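Local coordinates for ATP-binding protein (Mycobacterium tuberculosis, PDB 5UKV) that acts as a sensor histidine kinase, PhoR, of a two-component system, its dimerisation and phosphoacceptor domain pairing two chains into a helical bundle, at the interface of chains A and B. Coordinates in Å, arbitrary orientation; residue numbers count along the deposited sequence, not the author numbering. Chains: chain A/B, ATP-binding protein.

The interface of chains A and B. Residues chain A 7, 10-11, 14; chain B 7, 11, 15.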
ATOM      1  N   ALA A   7     -27.511  -6.975   1.268  1.00 28.81           N
ATOM      2  CA  ALA A   7     -26.626  -6.028   1.826  1.00 29.47           C
ATOM      3  C   ALA A   7     -25.384  -6.655   2.517  1.00 29.87           C
ATOM      4  O   ALA A   7     -24.296  -6.115   2.409  1.00 26.80           O
ATOM      5  CB  ALA A   7     -27.366  -5.190   2.822  1.00 33.08           C
ATOM      6  N   SER A  10     -23.109  -8.014  -0.060  1.00 27.07           N
ATOM      7  CA  SER A  10     -22.321  -6.978  -0.661  1.00 26.72           C
ATOM      8  C   SER A  10     -21.183  -6.511   0.281  1.00 26.15           C
ATOM      9  O   SER A  10     -19.979  -6.385  -0.112  1.00 22.82           O
ATOM     10  CB  SER A  10     -23.268  -5.874  -1.078  1.00 30.39           C
ATOM     11  OG  SER A  10     -22.521  -4.853  -1.656  1.00 33.63           O
ATOM     12  N   GLU A  11     -21.512  -6.356   1.562  1.00 24.26           N
ATOM     13  CA  GLU A  11     -20.513  -6.036   2.562  1.00 24.63           C
ATOM     14  C   GLU A  11     -19.366  -7.098   2.704  1.00 23.73           C
ATOM     15  O   GLU A  11     -18.211  -6.725   2.738  1.00 21.04           O
ATOM     16  CB  GLU A  11     -21.166  -5.776   3.888  1.00 28.43           C
ATOM     17  CG  GLU A  11     -20.147  -5.538   4.991  1.00 33.14           C
ATOM     18  CD  GLU A  11     -20.644  -5.717   6.394  1.00 37.97           C
ATOM     19  OE1 GLU A  11     -19.824  -5.344   7.257  1.00 40.43           O
ATOM     20  OE2 GLU A  11     -21.834  -6.124   6.613  1.00 42.19           O
HETATM   21  N   MSE A  14     -17.039  -6.809  -0.242  1.00 20.48           N
HETATM   22  CA  MSE A  14     -16.147  -5.644  -0.018  1.00 20.99           C
HETATM   23  C   MSE A  14     -15.020  -6.027   0.967  1.00 21.08           C
HETATM   24  O   MSE A  14     -13.848  -5.795   0.754  1.00 20.32           O
HETATM   25  CB  MSE A  14     -16.938  -4.465   0.517  1.00 20.83           C
HETATM   26  CG  MSE A  14     -16.093  -3.310   0.919  1.00 22.62           C
HETATM   27 SE   MSE A  14     -15.258  -2.435  -0.710  1.00 27.63          SE
HETATM   28  CE  MSE A  14     -16.809  -1.723  -1.649  1.00 30.43           C
TER
ATOM     29  N   ALA B   7     -25.260  -2.855   7.304  1.00 32.67           N
ATOM     30  CA  ALA B   7     -24.366  -3.504   6.376  1.00 30.57           C
ATOM     31  C   ALA B   7     -23.927  -2.514   5.320  1.00 30.39           C
ATOM     32  O   ALA B   7     -22.758  -2.514   4.972  1.00 27.85           O
ATOM     33  CB  ALA B   7     -25.007  -4.680   5.751  1.00 29.76           C
ATOM     34  N   GLU B  11     -20.156  -1.111   4.580  1.00 27.45           N
ATOM     35  CA  GLU B  11     -19.564  -1.134   3.194  1.00 28.42           C
ATOM     36  C   GLU B  11     -19.088   0.232   2.670  1.00 26.94           C
ATOM     37  O   GLU B  11     -18.024   0.379   2.136  1.00 24.56           O
ATOM     38  CB  GLU B  11     -20.576  -1.758   2.202  1.00 27.44           C
ATOM     39  CG  GLU B  11     -20.040  -1.899   0.808  1.00 31.82           C
ATOM     40  CD  GLU B  11     -21.089  -2.133  -0.275  1.00 34.67           C
ATOM     41  OE1 GLU B  11     -21.080  -1.389  -1.298  1.00 40.14           O
ATOM     42  OE2 GLU B  11     -21.969  -3.012  -0.050  1.00 37.44           O
ATOM     43  N   ARG B  15     -15.324   1.321   1.819  1.00 25.48           N
ATOM     44  CA  ARG B  15     -14.998   1.955   0.518  1.00 25.99           C
ATOM     45  C   ARG B  15     -14.247   3.281   0.619  1.00 24.39           C
ATOM     46  O   ARG B  15     -13.205   3.528  -0.061  1.00 23.30           O
ATOM     47  CB  ARG B  15     -16.306   2.075  -0.278  1.00 29.14           C
ATOM     48  CG  ARG B  15     -16.107   2.531  -1.702  1.00 33.33           C
ATOM     49  CD  ARG B  15     -17.467   2.925  -2.340  1.00 34.34           C
ATOM     50  NE  ARG B  15     -18.373   1.823  -2.446  1.00 32.28           N
ATOM     51  CZ  ARG B  15     -18.452   0.970  -3.488  1.00 37.19           C
ATOM     52  NH1 ARG B  15     -17.618   1.072  -4.514  1.00 36.44           N
ATOM     53  NH2 ARG B  15     -19.361   0.008  -3.502  1.00 36.98           N
TER
HETATM   54  O   HOH W   1     -24.188  -3.378   1.684  1.00 33.26           O
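A:Ala7, A:Ser10, A:Glu11 and A:Met14 face B:Ala7, B:Glu11 and B:Arg15 across two N-terminal helices, residues 2-40 of each chain, which run side by side in the same direction with regular helical backbone torsions. B:Glu11 reaches over to chain A: with CG anti to the backbone N (chi1 -177°) and the chain extended beyond it, its carboxylate arrives beside A:Ser10. The A:Ser10 hydroxyl donates a short hydrogen bond, OG to B:Glu11 OE2 2.5 Å, descending from above the carboxylate plane, 44° out of it. Water 1 lies 2.8 Å from that same B:Glu11 OE2 and bridges it to the carbonyl oxygen of A:Ala7. The other carboxylate oxygen, B:Glu11 OE1, accepts a hydrogen bond from B:Arg15 NH2 (3.1 Å) on its anti side, the two forming a salt bridge within chain B, with the acceptor lying near the guanidinium plane. Gripped at both oxygens, the carboxylate has its rotation restrained, and the nearby guanidinium would be expected to steady its negative charge. A:Met14, a selenomethionine, bends at chi2 and chi3 and sets its CE methyl over the centre of one B:Arg15 guanidinium face, 3.6 Å above the plane. Its CB packs against B:Glu11 CG at 4.0 Å. Towards the N-terminal end the methyls of A:Ala7 and B:Ala7 meet, CB to CB 3.8 Å, and the extended A:Glu11 lays OE2 beside B:Ala7 CB at 3.6 Å. The patch lies on the N-terminal stem of the HisKA dimer, where the two first helices pair largely beyond the ends of the second helices, residues 47-71, which complete the four-helix bundle farther along.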